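CADD-like protein of unknown function (Nostoc punctiforme, PDB 3B5P) is of unknown function but resembles CADD and belongs to the haem-oxygenase-like clan of all-helical proteins. Local coordinates at residues Q134-L139 with F204-A209; F58-R63 with E77-I82; F22-N27 with L153-K158; Q31-A36 with V157-W162; E54-T59 with D83-S88. One frame throughout, in Å; residues are numbered along the deposited sequence. Where two conformers were deposited one is given.

Contact 1: residues Q134-L139 with F204-A209; sequences QVDYVL and FGEFAA
Tyr-137 lies against Glu-206 and Ala-209 where two helices start side by side, and its side chain can be traced outward. CB sits 3.9 Å from Glu-206 O, with the carboxylate of that residue close by. Because CG is anti to the backbone N (chi1 -175°), the ring is carried along the neighbouring helix, and CD2 comes to 3.6 Å from Glu-206 OE1. The ring and carboxylate planes lie 29° apart. Further out, CE2 meets Ala-209 CB at 3.9 Å, and OH lies beyond, near Ala-209 O. Arg-133 forms a salt bridge with Glu-206 OE1 and a cation-pi contact with the tyrosine ring. A water donates to Glu-206 OE1 and, at 2.7 Å, to Asp-136 OD1, so it links two acidic groups that probably repel each other mildly. No direct hydrogen bond joins the segments; instead the backbones exchange two CA-H...O contacts, from Tyr-137 CA to Glu-206 O and from Phe-207 CA to Asp-136 O, each 3.4 Å. Such mutual contacts, with the local axes of 135-139 and 204-209 just 6.7 Å apart and crossing at -38°, typify closely packed helices, here the starts of 135-163 and 204-229, consistent with a haem-oxygenase-like helical fold.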
# COMPACT_ATOMS: atom_id res chain seq x y z
N GLN A 134 -17.81 7.81 -5.82
CA GLN A 134 -17.92 7.47 -7.23
C GLN A 134 -16.60 6.94 -7.82
O GLN A 134 -15.51 7.14 -7.25
CB GLN A 134 -18.44 8.66 -8.03
CG GLN A 134 -19.90 9.05 -7.78
CD GLN A 134 -20.35 10.23 -8.67
N VAL A 135 -16.72 6.28 -8.96
CA VAL A 135 -15.60 5.56 -9.57
C VAL A 135 -14.33 6.42 -9.73
O VAL A 135 -13.24 5.96 -9.42
CB VAL A 135 -16.01 4.84 -10.92
CG1 VAL A 135 -16.35 5.86 -12.07
CG2 VAL A 135 -14.93 3.87 -11.40
N ASP A 136 -14.45 7.67 -10.20
CA ASP A 136 -13.25 8.50 -10.41
C ASP A 136 -12.48 8.74 -9.09
O ASP A 136 -11.28 8.59 -9.06
CB ASP A 136 -13.56 9.83 -11.08
CG ASP A 136 -14.82 10.49 -10.55
OD1 ASP A 136 -15.42 10.02 -9.56
OD2 ASP A 136 -15.23 11.48 -11.15
N TYR A 137 -13.18 9.05 -8.02
CA TYR A 137 -12.57 9.27 -6.71
C TYR A 137 -11.97 7.96 -6.20
O TYR A 137 -10.81 7.91 -5.75
CB TYR A 137 -13.69 9.80 -5.74
CG TYR A 137 -13.24 10.21 -4.34
CD1 TYR A 137 -13.03 9.25 -3.33
CD2 TYR A 137 -13.04 11.54 -4.01
CE1 TYR A 137 -12.67 9.62 -2.04
CE2 TYR A 137 -12.68 11.91 -2.73
CZ TYR A 137 -12.50 10.94 -1.75
OH TYR A 137 -12.12 11.32 -0.50
N VAL A 138 -12.72 6.86 -6.32
CA VAL A 138 -12.25 5.55 -5.84
C VAL A 138 -11.00 5.04 -6.60
O VAL A 138 -10.12 4.40 -6.03
CB VAL A 138 -13.35 4.48 -5.92
CG1 VAL A 138 -12.77 3.08 -5.66
CG2 VAL A 138 -14.47 4.80 -5.01
N LEU A 139 -10.91 5.32 -7.90
CA LEU A 139 -9.75 4.90 -8.66
C LEU A 139 -8.52 5.74 -8.35
O LEU A 139 -7.38 5.28 -8.54
CB LEU A 139 -10.05 4.83 -10.17
CG LEU A 139 -10.45 3.43 -10.67
CD1 LEU A 139 -9.25 2.47 -10.68
CD2 LEU A 139 -11.53 2.84 -9.83
N PHE A 204 -10.95 14.74 -13.42
CA PHE A 204 -9.58 14.73 -12.85
C PHE A 204 -9.55 15.26 -11.43
O PHE A 204 -8.78 14.79 -10.60
CB PHE A 204 -8.59 15.53 -13.66
CG PHE A 204 -8.14 14.89 -14.95
CD1 PHE A 204 -8.61 13.65 -15.39
CD2 PHE A 204 -7.27 15.60 -15.79
CE1 PHE A 204 -8.19 13.12 -16.61
CE2 PHE A 204 -6.84 15.06 -17.00
CZ PHE A 204 -7.31 13.84 -17.42
N GLY A 205 -10.41 16.23 -11.14
CA GLY A 205 -10.54 16.76 -9.82
C GLY A 205 -10.91 15.72 -8.81
O GLY A 205 -10.28 15.66 -7.77
N GLU A 206 -11.94 14.91 -9.09
CA GLU A 206 -12.32 13.82 -8.20
C GLU A 206 -11.25 12.73 -8.06
O GLU A 206 -10.98 12.26 -6.96
CB GLU A 206 -13.65 13.22 -8.59
CG GLU A 206 -14.85 14.17 -8.34
CD GLU A 206 -15.23 14.30 -6.86
OE1 GLU A 206 -15.38 13.27 -6.18
OE2 GLU A 206 -15.35 15.44 -6.37
N PHE A 207 -10.59 12.38 -9.15
CA PHE A 207 -9.49 11.45 -9.10
C PHE A 207 -8.37 11.98 -8.17
O PHE A 207 -7.90 11.23 -7.31
CB PHE A 207 -8.98 11.16 -10.49
CG PHE A 207 -7.87 10.14 -10.55
CD1 PHE A 207 -6.58 10.51 -10.28
CD2 PHE A 207 -8.15 8.80 -10.86
CE1 PHE A 207 -5.57 9.59 -10.37
CE2 PHE A 207 -7.12 7.86 -10.92
CZ PHE A 207 -5.85 8.26 -10.65
N ALA A 208 -7.94 13.24 -8.34
CA ALA A 208 -6.93 13.82 -7.44
C ALA A 208 -7.35 13.89 -5.96
O ALA A 208 -6.50 13.67 -5.10
CB ALA A 208 -6.50 15.22 -7.93
N ALA A 209 -8.62 14.25 -5.69
CA ALA A 209 -9.18 14.22 -4.32
C ALA A 209 -9.17 12.83 -3.68
O ALA A 209 -8.79 12.70 -2.52
CB ALA A 209 -10.60 14.84 -4.28
O HOH W 1 -16.88 11.44 -7.84

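Contact 2: residues F58-R63 with E77-I82; sequences FTELAR and ELQENI
Glu-60 OE2 is gripped by two arginines, Arg-63 NH2 at 2.9 Å and its neighbour Arg-64 through NE, while its sister OE1 lies against Ile-82 CD1 of the opposing helix. The NH2 bond uses the syn lone pair and is nearly straight, 163° at the hydrogen. Arg-63 NE takes OE1 at 2.9 Å from above the carboxylate plane, completing a side-on, two-nitrogen grip. This two-point grip fixes the rotation of the guanidinium, and the end of Gln-79 settles over one of its faces, the two planar groups turned 54° apart. The two segments belong to an antiparallel helical hairpin, helices 50-68 and 72-85, with local axes 9.5 Å apart at 162°. A leucine in place of Arg-63 would probably leave Glu-60 without one of its mates and Gln-79 without the flat group it covers. Beneath this polar rim the interface is aliphatic. Thr-59 sends CG2, which stands anti to its own backbone N, between Leu-78 CD2 at 3.8 Å and Ile-82 CG1 at 3.7 Å. Leu-78 CD1 lies 3.9 Å from Ala-62 CB and also reaches the backbone at Arg-63; Thr-142 of helix 135-163 touches both Ala-62 and Leu-78.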
# COMPACT_ATOMS: atom_id res chain seq x y z
N PHE A 58 -10.22 -4.55 -0.54
CA PHE A 58 -10.35 -3.21 -1.10
C PHE A 58 -10.25 -3.18 -2.62
O PHE A 58 -10.98 -2.43 -3.25
CB PHE A 58 -9.32 -2.26 -0.48
CG PHE A 58 -9.58 -1.96 0.99
CD1 PHE A 58 -10.83 -1.54 1.42
CD2 PHE A 58 -8.56 -2.09 1.93
CE1 PHE A 58 -11.08 -1.25 2.78
CE2 PHE A 58 -8.79 -1.80 3.28
CZ PHE A 58 -10.08 -1.39 3.71
N THR A 59 -9.34 -3.95 -3.22
CA THR A 59 -9.18 -3.96 -4.66
C THR A 59 -10.47 -4.52 -5.30
O THR A 59 -10.86 -4.10 -6.40
CB THR A 59 -7.98 -4.82 -5.10
OG1 THR A 59 -6.82 -4.45 -4.34
CG2 THR A 59 -7.72 -4.67 -6.64
N GLU A 60 -11.11 -5.47 -4.62
CA GLU A 60 -12.34 -6.03 -5.11
C GLU A 60 -13.47 -5.01 -5.03
O GLU A 60 -14.34 -5.00 -5.91
CB GLU A 60 -12.71 -7.31 -4.37
CG GLU A 60 -14.02 -7.96 -4.78
CD GLU A 60 -14.07 -8.51 -6.21
OE1 GLU A 60 -13.01 -8.75 -6.83
OE2 GLU A 60 -15.20 -8.73 -6.72
N LEU A 61 -13.48 -4.15 -4.02
CA LEU A 61 -14.50 -3.08 -3.99
C LEU A 61 -14.29 -2.10 -5.14
O LEU A 61 -15.26 -1.67 -5.80
CB LEU A 61 -14.54 -2.36 -2.63
CG LEU A 61 -15.01 -3.10 -1.38
CD1 LEU A 61 -14.55 -2.33 -0.17
CD2 LEU A 61 -16.51 -3.26 -1.40
N ALA A 62 -13.02 -1.78 -5.44
CA ALA A 62 -12.67 -0.92 -6.58
C ALA A 62 -13.06 -1.58 -7.90
O ALA A 62 -13.50 -0.90 -8.78
CB ALA A 62 -11.19 -0.58 -6.61
N ARG A 63 -12.85 -2.90 -8.03
CA ARG A 63 -13.24 -3.63 -9.24
C ARG A 63 -14.73 -3.57 -9.47
O ARG A 63 -15.18 -3.43 -10.60
CB ARG A 63 -12.79 -5.09 -9.16
CG ARG A 63 -12.86 -5.86 -10.49
CD ARG A 63 -12.50 -7.31 -10.26
NE ARG A 63 -13.57 -8.05 -9.60
CZ ARG A 63 -14.56 -8.71 -10.22
NH1 ARG A 63 -14.66 -8.73 -11.55
NH2 ARG A 63 -15.49 -9.33 -9.50
N GLU A 77 -7.93 -5.10 -15.35
CA GLU A 77 -6.61 -4.87 -14.78
C GLU A 77 -6.57 -5.19 -13.29
O GLU A 77 -5.61 -5.75 -12.80
CB GLU A 77 -6.19 -3.41 -14.99
CG GLU A 77 -4.78 -3.07 -14.64
CD GLU A 77 -3.76 -3.83 -15.51
OE1 GLU A 77 -4.10 -4.29 -16.63
OE2 GLU A 77 -2.62 -3.96 -15.03
N LEU A 78 -7.60 -4.76 -12.56
CA LEU A 78 -7.73 -4.98 -11.12
C LEU A 78 -7.85 -6.47 -10.76
O LEU A 78 -7.23 -6.93 -9.80
CB LEU A 78 -8.92 -4.15 -10.55
CG LEU A 78 -8.76 -2.62 -10.51
CD1 LEU A 78 -10.06 -1.92 -10.12
CD2 LEU A 78 -7.61 -2.21 -9.59
N GLN A 79 -8.59 -7.22 -11.59
CA GLN A 79 -8.72 -8.66 -11.46
C GLN A 79 -7.36 -9.37 -11.63
O GLN A 79 -7.03 -10.26 -10.85
CB GLN A 79 -9.71 -9.23 -12.46
CG GLN A 79 -10.01 -10.73 -12.22
CD GLN A 79 -10.66 -10.95 -10.86
OE1 GLN A 79 -10.03 -11.45 -9.92
NE2 GLN A 79 -11.91 -10.55 -10.74
N GLU A 80 -6.58 -8.99 -12.64
CA GLU A 80 -5.21 -9.52 -12.77
C GLU A 80 -4.37 -9.20 -11.53
O GLU A 80 -3.60 -10.05 -11.09
CB GLU A 80 -4.52 -9.01 -14.04
CG GLU A 80 -5.20 -9.46 -15.35
CD GLU A 80 -4.71 -8.72 -16.62
OE1 GLU A 80 -3.67 -8.03 -16.59
OE2 GLU A 80 -5.39 -8.85 -17.67
N ASN A 81 -4.53 -8.00 -10.96
CA ASN A 81 -3.84 -7.65 -9.71
C ASN A 81 -4.30 -8.50 -8.52
O ASN A 81 -3.46 -9.08 -7.81
CB ASN A 81 -4.02 -6.15 -9.35
CG ASN A 81 -3.39 -5.21 -10.38
OD1 ASN A 81 -2.77 -5.65 -11.36
ND2 ASN A 81 -3.55 -3.91 -10.15
N ILE A 82 -5.62 -8.62 -8.32
CA ILE A 82 -6.19 -9.52 -7.33
C ILE A 82 -5.61 -10.94 -7.50
O ILE A 82 -5.27 -11.59 -6.53
CB ILE A 82 -7.76 -9.60 -7.40
CG1 ILE A 82 -8.38 -8.26 -6.94
CG2 ILE A 82 -8.28 -10.77 -6.56
CD1 ILE A 82 -9.89 -8.11 -7.13

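Contact 3: residues F22-N27 with L153-K158; sequences FSITEN and LTLIVK
Asn-27, the N-cap of the short helix 28-31, turns its flank to Leu-155 while its amide is busy elsewhere: OD1 accepts from Val-30 N, and ND2 reaches Ala-21 O. With both ends of the amide tied, its rotation is fixed, and the aliphatic root is presented to the leucine. Asn-27 CB lies 3.7 Å from Leu-155 CD2, and ND2 is 3.7 Å from CD1 in the leucine conformer described, one of two deposited. Trp-222 of helix 204-229 also touches this asparagine. The segment 22-27 lies in the connection between helices 2-18 and 28-31, laid against helix 135-163; no hydrogen bond joins 22-27 to 153-158. Its bend is shaped internally by an ST turn and ST motif: Ser-23 OG accepts from the backbone N of Thr-25, and Glu-26 N donates to Ser-23 OG at 3.1 Å and 162°. A bound 1,2-ethanediol, probably from the crystallisation liquor, lies about 4 Å from the Ser-23 side chain. Ile-24 stretches from this bend: CG1 stands anti to the backbone N, and the bend at chi2 (51°) brings CD1 over the helix. There CD1 meets Thr-154 CG2 at 3.8 Å, the two side chains crossing at about a right angle, and it rests 3.7 Å from Thr-154 O. Thr-154 OG1 is engaged by Ile-150 O within its own helix, so the threonine offers its methyl group to Ile-24.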
# COMPACT_ATOMS: atom_id res chain seq x y z
N PHE A 22 6.34 8.65 3.69
CA PHE A 22 6.85 7.80 2.63
C PHE A 22 8.32 8.01 2.31
O PHE A 22 8.86 7.33 1.42
CB PHE A 22 5.98 7.95 1.40
CG PHE A 22 4.53 7.74 1.71
CD1 PHE A 22 4.07 6.49 2.05
CD2 PHE A 22 3.67 8.80 1.76
CE1 PHE A 22 2.75 6.30 2.39
CE2 PHE A 22 2.36 8.61 2.08
CZ PHE A 22 1.90 7.36 2.40
N SER A 23 8.95 8.92 3.07
CA SER A 23 10.37 9.22 3.00
C SER A 23 11.14 8.22 3.83
O SER A 23 10.75 7.93 4.97
CB SER A 23 10.68 10.62 3.53
OG SER A 23 12.11 10.71 3.71
N ILE A 24 12.26 7.73 3.29
CA ILE A 24 13.03 6.68 3.93
C ILE A 24 13.75 7.21 5.18
O ILE A 24 14.14 6.42 6.06
CB ILE A 24 14.07 5.99 2.93
CG1 ILE A 24 14.59 4.67 3.50
CG2 ILE A 24 15.24 6.90 2.59
CD1 ILE A 24 13.50 3.70 3.99
N THR A 25 13.94 8.53 5.24
CA THR A 25 14.60 9.20 6.35
C THR A 25 13.66 9.96 7.31
O THR A 25 13.95 10.02 8.50
CB THR A 25 15.71 10.18 5.84
OG1 THR A 25 15.17 11.13 4.91
CG2 THR A 25 16.83 9.40 5.16
N GLU A 26 12.58 10.53 6.80
CA GLU A 26 11.64 11.38 7.60
C GLU A 26 10.35 10.68 8.07
O GLU A 26 9.49 11.30 8.71
CB GLU A 26 11.26 12.62 6.77
CG GLU A 26 12.49 13.44 6.39
CD GLU A 26 12.23 14.40 5.24
OE1 GLU A 26 11.57 15.44 5.47
OE2 GLU A 26 12.72 14.13 4.12
N ASN A 27 10.22 9.40 7.77
CA ASN A 27 9.13 8.61 8.28
C ASN A 27 9.16 8.66 9.81
O ASN A 27 10.23 8.57 10.40
CB ASN A 27 9.24 7.19 7.74
CG ASN A 27 8.20 6.28 8.32
OD1 ASN A 27 8.42 5.69 9.37
ND2 ASN A 27 7.07 6.15 7.66
N LEU A 153 7.38 -0.33 0.65
CA LEU A 153 8.24 -1.50 0.61
C LEU A 153 9.67 -1.17 1.07
O LEU A 153 10.27 -1.94 1.82
CB LEU A 153 8.25 -2.09 -0.80
N THR A 154 10.22 -0.05 0.62
CA THR A 154 11.56 0.41 1.06
C THR A 154 11.61 0.60 2.57
O THR A 154 12.57 0.25 3.21
CB THR A 154 11.95 1.72 0.35
OG1 THR A 154 11.70 1.56 -1.05
CG2 THR A 154 13.43 2.06 0.54
N LEU A 155 10.54 1.19 3.13
CA LEU A 155 10.44 1.32 4.58
C LEU A 155 10.46 -0.04 5.30
O LEU A 155 11.13 -0.20 6.31
CB LEU A 155 9.17 2.07 4.97
CG LEU A 155 9.13 3.57 4.64
CD1 LEU A 155 7.69 4.16 4.62
CD2 LEU A 155 9.97 4.27 5.64
N ILE A 156 9.74 -1.01 4.77
CA ILE A 156 9.63 -2.30 5.43
C ILE A 156 10.97 -3.03 5.38
O ILE A 156 11.36 -3.66 6.35
CB ILE A 156 8.49 -3.16 4.82
CG1 ILE A 156 7.13 -2.49 5.04
CG2 ILE A 156 8.46 -4.59 5.43
CD1 ILE A 156 6.81 -1.96 6.41
N VAL A 157 11.68 -2.90 4.28
CA VAL A 157 13.07 -3.41 4.23
C VAL A 157 13.94 -2.86 5.40
O VAL A 157 14.53 -3.63 6.10
CB VAL A 157 13.72 -3.15 2.84
CG1 VAL A 157 15.17 -3.66 2.78
CG2 VAL A 157 12.89 -3.82 1.75
N LYS A 158 13.98 -1.55 5.61
CA LYS A 158 14.76 -0.98 6.71
C LYS A 158 14.35 -1.52 8.06
O LYS A 158 15.19 -1.84 8.88
CB LYS A 158 14.66 0.55 6.74
CG LYS A 158 15.73 1.17 7.64
CD LYS A 158 15.66 2.69 7.69
CE LYS A 158 16.56 3.26 8.78
NZ LYS A 158 17.99 2.87 8.64

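Contact 4: residues Q31-A36 with V157-W162; sequences QMLSQA and VKLVEW
Lys-158 begins the contact with its aliphatic arm rather than its charge: CE lies 3.9 Å from Leu-33 CD1. The chain is extended until chi4, where it bends at 58°; as this is one of two deposited conformers, the touch is less certain than those that follow. One residue on, Leu-159 approaches the same leucine with CD2, 4.2 Å from Leu-33 CD2, while Val-29 and Val-44 pack against it from the helices flanking the loop. Leu-33 projects from a short 3-10 segment, residues 33-35, in the connection between helices 28-31 and 38-48, and meets the C-terminal part of the long helix 135-163. Trp-162 supplies the broadest surface on the helix side. Its CG is anti to the backbone N (chi1 -173°), which lays the indole out toward the loop. Leu-33 CD2 sits over one face in a CH-pi contact, 3.9 Å from the centroid of the five-membered ring and only 11° off its normal; CD1 is 3.8 Å from Trp-162 CD1. At the far end of the indole, Ala-36 O lies at the edge in the ring plane, 3.6 Å from Trp-162 CH2. A serine replacing Trp-162 would probably strip Leu-33 of the face it lies on and open a gap beside Ala-36. Leu-33 O approaches the six-membered ring too, 3.4 Å from Trp-162 CZ2, and Ile-41 of helix 38-48 touches Leu-33, Ala-36 and the indole.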
# COMPACT_ATOMS: atom_id res chain seq x y z
N GLN A 31 12.34 7.77 12.30
CA GLN A 31 12.94 8.87 13.06
C GLN A 31 13.08 8.48 14.54
O GLN A 31 13.93 9.02 15.24
CB GLN A 31 12.05 10.12 12.94
CG GLN A 31 12.26 10.92 11.67
CD GLN A 31 11.35 12.12 11.53
OE1 GLN A 31 10.25 12.17 12.09
NE2 GLN A 31 11.80 13.09 10.76
N MSE A 32 12.24 7.57 15.02
CA MSE A 32 12.28 7.13 16.43
C MSE A 32 12.91 5.77 16.66
O MSE A 32 12.85 5.23 17.78
CB MSE A 32 10.86 7.11 17.01
CG MSE A 32 10.26 8.55 17.24
SE MSE A 32 11.35 9.72 18.43
CE MSE A 32 12.04 10.97 17.14
N LEU A 33 13.55 5.21 15.63
CA LEU A 33 14.18 3.86 15.74
C LEU A 33 15.25 3.76 16.81
O LEU A 33 15.41 2.72 17.43
CB LEU A 33 14.81 3.41 14.41
CG LEU A 33 13.90 2.75 13.37
CD1 LEU A 33 14.73 2.37 12.14
CD2 LEU A 33 13.17 1.53 13.96
N SER A 34 16.00 4.84 17.00
CA SER A 34 17.01 4.91 18.04
C SER A 34 16.42 4.77 19.45
O SER A 34 17.11 4.44 20.36
CB SER A 34 17.79 6.25 17.94
OG SER A 34 16.96 7.36 18.31
N GLN A 35 15.13 5.08 19.61
CA GLN A 35 14.44 5.08 20.91
C GLN A 35 13.57 3.83 21.15
O GLN A 35 12.89 3.71 22.18
CB GLN A 35 13.54 6.32 20.99
CG GLN A 35 14.26 7.66 20.71
CD GLN A 35 15.29 7.97 21.78
OE1 GLN A 35 14.95 8.09 22.95
NE2 GLN A 35 16.56 8.04 21.40
N ALA A 36 13.61 2.90 20.20
CA ALA A 36 12.72 1.75 20.19
C ALA A 36 13.42 0.45 20.60
O ALA A 36 14.60 0.26 20.35
CB ALA A 36 12.14 1.58 18.80
N VAL A 157 11.68 -2.90 4.28
CA VAL A 157 13.07 -3.41 4.23
C VAL A 157 13.94 -2.86 5.40
O VAL A 157 14.53 -3.63 6.10
CB VAL A 157 13.72 -3.15 2.84
CG1 VAL A 157 15.17 -3.66 2.78
CG2 VAL A 157 12.89 -3.82 1.75
N LYS A 158 13.98 -1.55 5.61
CA LYS A 158 14.76 -0.98 6.71
C LYS A 158 14.35 -1.52 8.06
O LYS A 158 15.19 -1.84 8.88
CB LYS A 158 14.66 0.55 6.74
CG LYS A 158 15.73 1.17 7.64
CD LYS A 158 15.66 2.69 7.69
CE LYS A 158 16.56 3.26 8.78
NZ LYS A 158 17.99 2.87 8.64
N LEU A 159 13.04 -1.63 8.30
CA LEU A 159 12.56 -2.13 9.57
C LEU A 159 13.01 -3.59 9.78
O LEU A 159 13.37 -3.97 10.89
CB LEU A 159 11.03 -2.03 9.64
CG LEU A 159 10.33 -0.65 9.66
CD1 LEU A 159 8.84 -0.79 10.04
CD2 LEU A 159 11.00 0.36 10.59
N VAL A 160 12.94 -4.39 8.71
CA VAL A 160 13.44 -5.79 8.71
C VAL A 160 14.95 -5.85 8.92
O VAL A 160 15.40 -6.65 9.71
CB VAL A 160 13.01 -6.57 7.41
CG1 VAL A 160 13.84 -7.89 7.20
CG2 VAL A 160 11.56 -6.88 7.49
N GLU A 161 15.71 -4.98 8.28
CA GLU A 161 17.16 -4.91 8.55
C GLU A 161 17.53 -4.50 9.99
O GLU A 161 18.53 -4.94 10.52
CB GLU A 161 17.86 -4.01 7.54
CG GLU A 161 17.91 -4.61 6.14
CD GLU A 161 18.48 -3.69 5.06
OE1 GLU A 161 18.45 -2.45 5.21
OE2 GLU A 161 18.93 -4.22 4.02
N TRP A 162 16.71 -3.68 10.61
CA TRP A 162 16.92 -3.19 11.95
C TRP A 162 16.59 -4.32 12.95
O TRP A 162 17.35 -4.60 13.87
CB TRP A 162 16.01 -1.95 12.13
CG TRP A 162 16.21 -1.24 13.38
CD1 TRP A 162 17.10 -0.23 13.62
CD2 TRP A 162 15.55 -1.50 14.62
NE1 TRP A 162 17.02 0.15 14.94
CE2 TRP A 162 16.07 -0.61 15.57
CE3 TRP A 162 14.56 -2.43 15.03
CZ2 TRP A 162 15.63 -0.59 16.91
CZ3 TRP A 162 14.13 -2.41 16.34
CH2 TRP A 162 14.66 -1.50 17.26

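Contact 5: residues E54-T59 with D83-S88; sequences ELVGFT and DEEMGS
Glu-85 reaches across to Leu-55 and Val-56 because its CG is anti to the carbonyl carbon (chi1 -71°) and the chain stays extended beyond it. Val-56 CG2, likewise anti to its own carbonyl carbon, lies 3.3 Å from Glu-85 OE1. Leu-55 comes in at about a right angle, CD2 meeting OE2 at 3.9 Å, so the carboxylate is flanked by hydrocarbon. Selenomethionine Met-86 folds its end toward Val-56 CG1; that approach is too tight to be trusted in the one conformer considered. Gly-87, the first residue to leave helical angles, turns the chain away in a Schellman motif with a positive phi of 113°. Thr-59 OG1 gives its proton to Leu-55 O at 2.8 Å, from above the carbonyl plane. A water in turn donates to Thr-59 OG1 and to Glu-85 OE2, 2.6 Å each. The donor directions imply a water bridge: the hydroxyl spends its proton on Leu-55 O and so accepts from the water that links it to the carboxylate.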
# COMPACT_ATOMS: atom_id res chain seq x y z
N GLU A 54 -5.77 -6.97 4.07
CA GLU A 54 -7.06 -6.46 3.66
C GLU A 54 -7.06 -5.89 2.25
O GLU A 54 -8.10 -5.44 1.80
CB GLU A 54 -7.55 -5.39 4.63
CG GLU A 54 -7.68 -5.85 6.10
CD GLU A 54 -8.79 -6.87 6.35
OE1 GLU A 54 -9.84 -6.82 5.67
OE2 GLU A 54 -8.62 -7.71 7.25
N LEU A 55 -5.92 -5.93 1.56
CA LEU A 55 -5.75 -5.27 0.27
C LEU A 55 -6.60 -5.91 -0.84
O LEU A 55 -7.20 -5.21 -1.63
CB LEU A 55 -4.27 -5.27 -0.15
CG LEU A 55 -3.93 -4.60 -1.50
CD1 LEU A 55 -4.53 -3.18 -1.62
CD2 LEU A 55 -2.45 -4.59 -1.74
N VAL A 56 -6.69 -7.23 -0.87
CA VAL A 56 -7.48 -7.91 -1.90
C VAL A 56 -8.96 -7.47 -1.81
O VAL A 56 -9.59 -7.20 -2.82
CB VAL A 56 -7.28 -9.46 -1.88
CG1 VAL A 56 -8.52 -10.22 -2.49
CG2 VAL A 56 -5.98 -9.83 -2.61
N GLY A 57 -9.47 -7.37 -0.60
CA GLY A 57 -10.84 -6.90 -0.34
C GLY A 57 -11.12 -5.49 -0.84
O GLY A 57 -12.12 -5.24 -1.47
N PHE A 58 -10.22 -4.55 -0.54
CA PHE A 58 -10.35 -3.21 -1.10
C PHE A 58 -10.25 -3.18 -2.62
O PHE A 58 -10.98 -2.43 -3.25
CB PHE A 58 -9.32 -2.26 -0.48
CG PHE A 58 -9.58 -1.96 0.99
CD1 PHE A 58 -10.83 -1.54 1.42
CD2 PHE A 58 -8.56 -2.09 1.93
CE1 PHE A 58 -11.08 -1.25 2.78
CE2 PHE A 58 -8.79 -1.80 3.28
CZ PHE A 58 -10.08 -1.39 3.71
N THR A 59 -9.34 -3.95 -3.22
CA THR A 59 -9.18 -3.96 -4.66
C THR A 59 -10.47 -4.52 -5.30
O THR A 59 -10.86 -4.10 -6.40
CB THR A 59 -7.98 -4.82 -5.10
OG1 THR A 59 -6.82 -4.45 -4.34
CG2 THR A 59 -7.72 -4.67 -6.64
N ASP A 83 -5.51 -11.41 -8.73
CA ASP A 83 -5.01 -12.77 -9.00
C ASP A 83 -3.56 -12.93 -8.58
O ASP A 83 -3.22 -13.96 -7.99
CB ASP A 83 -5.14 -13.14 -10.49
CG ASP A 83 -6.59 -13.39 -10.95
OD1 ASP A 83 -7.50 -13.56 -10.12
OD2 ASP A 83 -6.80 -13.43 -12.18
N GLU A 84 -2.70 -11.96 -8.91
CA GLU A 84 -1.31 -11.96 -8.41
C GLU A 84 -1.26 -11.99 -6.90
O GLU A 84 -0.60 -12.85 -6.33
CB GLU A 84 -0.55 -10.73 -8.85
CG GLU A 84 -0.07 -10.70 -10.29
CD GLU A 84 0.40 -9.27 -10.67
OE1 GLU A 84 0.90 -8.55 -9.76
OE2 GLU A 84 0.25 -8.87 -11.86
N GLU A 85 -1.96 -11.05 -6.25
CA GLU A 85 -1.99 -10.94 -4.78
C GLU A 85 -2.41 -12.25 -4.12
O GLU A 85 -1.89 -12.58 -3.08
CB GLU A 85 -2.92 -9.80 -4.33
CG GLU A 85 -2.35 -8.40 -4.62
CD GLU A 85 -3.40 -7.27 -4.76
OE1 GLU A 85 -4.60 -7.45 -4.42
OE2 GLU A 85 -2.99 -6.16 -5.22
N MSE A 86 -3.34 -12.97 -4.74
CA MSE A 86 -3.83 -14.23 -4.20
C MSE A 86 -2.98 -15.46 -4.57
O MSE A 86 -3.24 -16.56 -4.09
CB MSE A 86 -5.28 -14.45 -4.64
CG MSE A 86 -6.26 -13.47 -4.01
SE MSE A 86 -6.40 -13.65 -2.09
CE MSE A 86 -8.32 -13.39 -1.83
N GLY A 87 -1.97 -15.27 -5.42
CA GLY A 87 -0.94 -16.30 -5.68
C GLY A 87 -0.86 -16.95 -7.06
O GLY A 87 -0.45 -18.10 -7.17
N SER A 88 -1.21 -16.22 -8.12
CA SER A 88 -1.21 -16.81 -9.47
C SER A 88 0.22 -17.06 -9.98
O SER A 88 0.47 -18.08 -10.63
CB SER A 88 -1.99 -15.94 -10.45
OG SER A 88 -1.31 -14.71 -10.69
O HOH W 2 -4.48 -4.09 -5.53

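In the fold
Starting from the N terminus, the loops at 22-27 and 31-36 open contacts 3 and 4, which close much later on overlapping stretches of helix 135-163; their centres are 9 Å apart. Contacts 5 and 2 both lie nested inside these long loops. They begin on helix 50-68, share Phe-58 and Thr-59, and zip it onto helix 72-85 as one hairpin, touching through Ile-82 and Val-56. Contact 1 opens at 134-139, before contacts 3 and 4 close, and ends on helix 204-229, so it crosses both. Helix 135-163 therefore takes part at both ends, contacts 1 and 4 lying 35 Å apart between centres, and Val-138 packs on Ala-62 to join contacts 1 and 2.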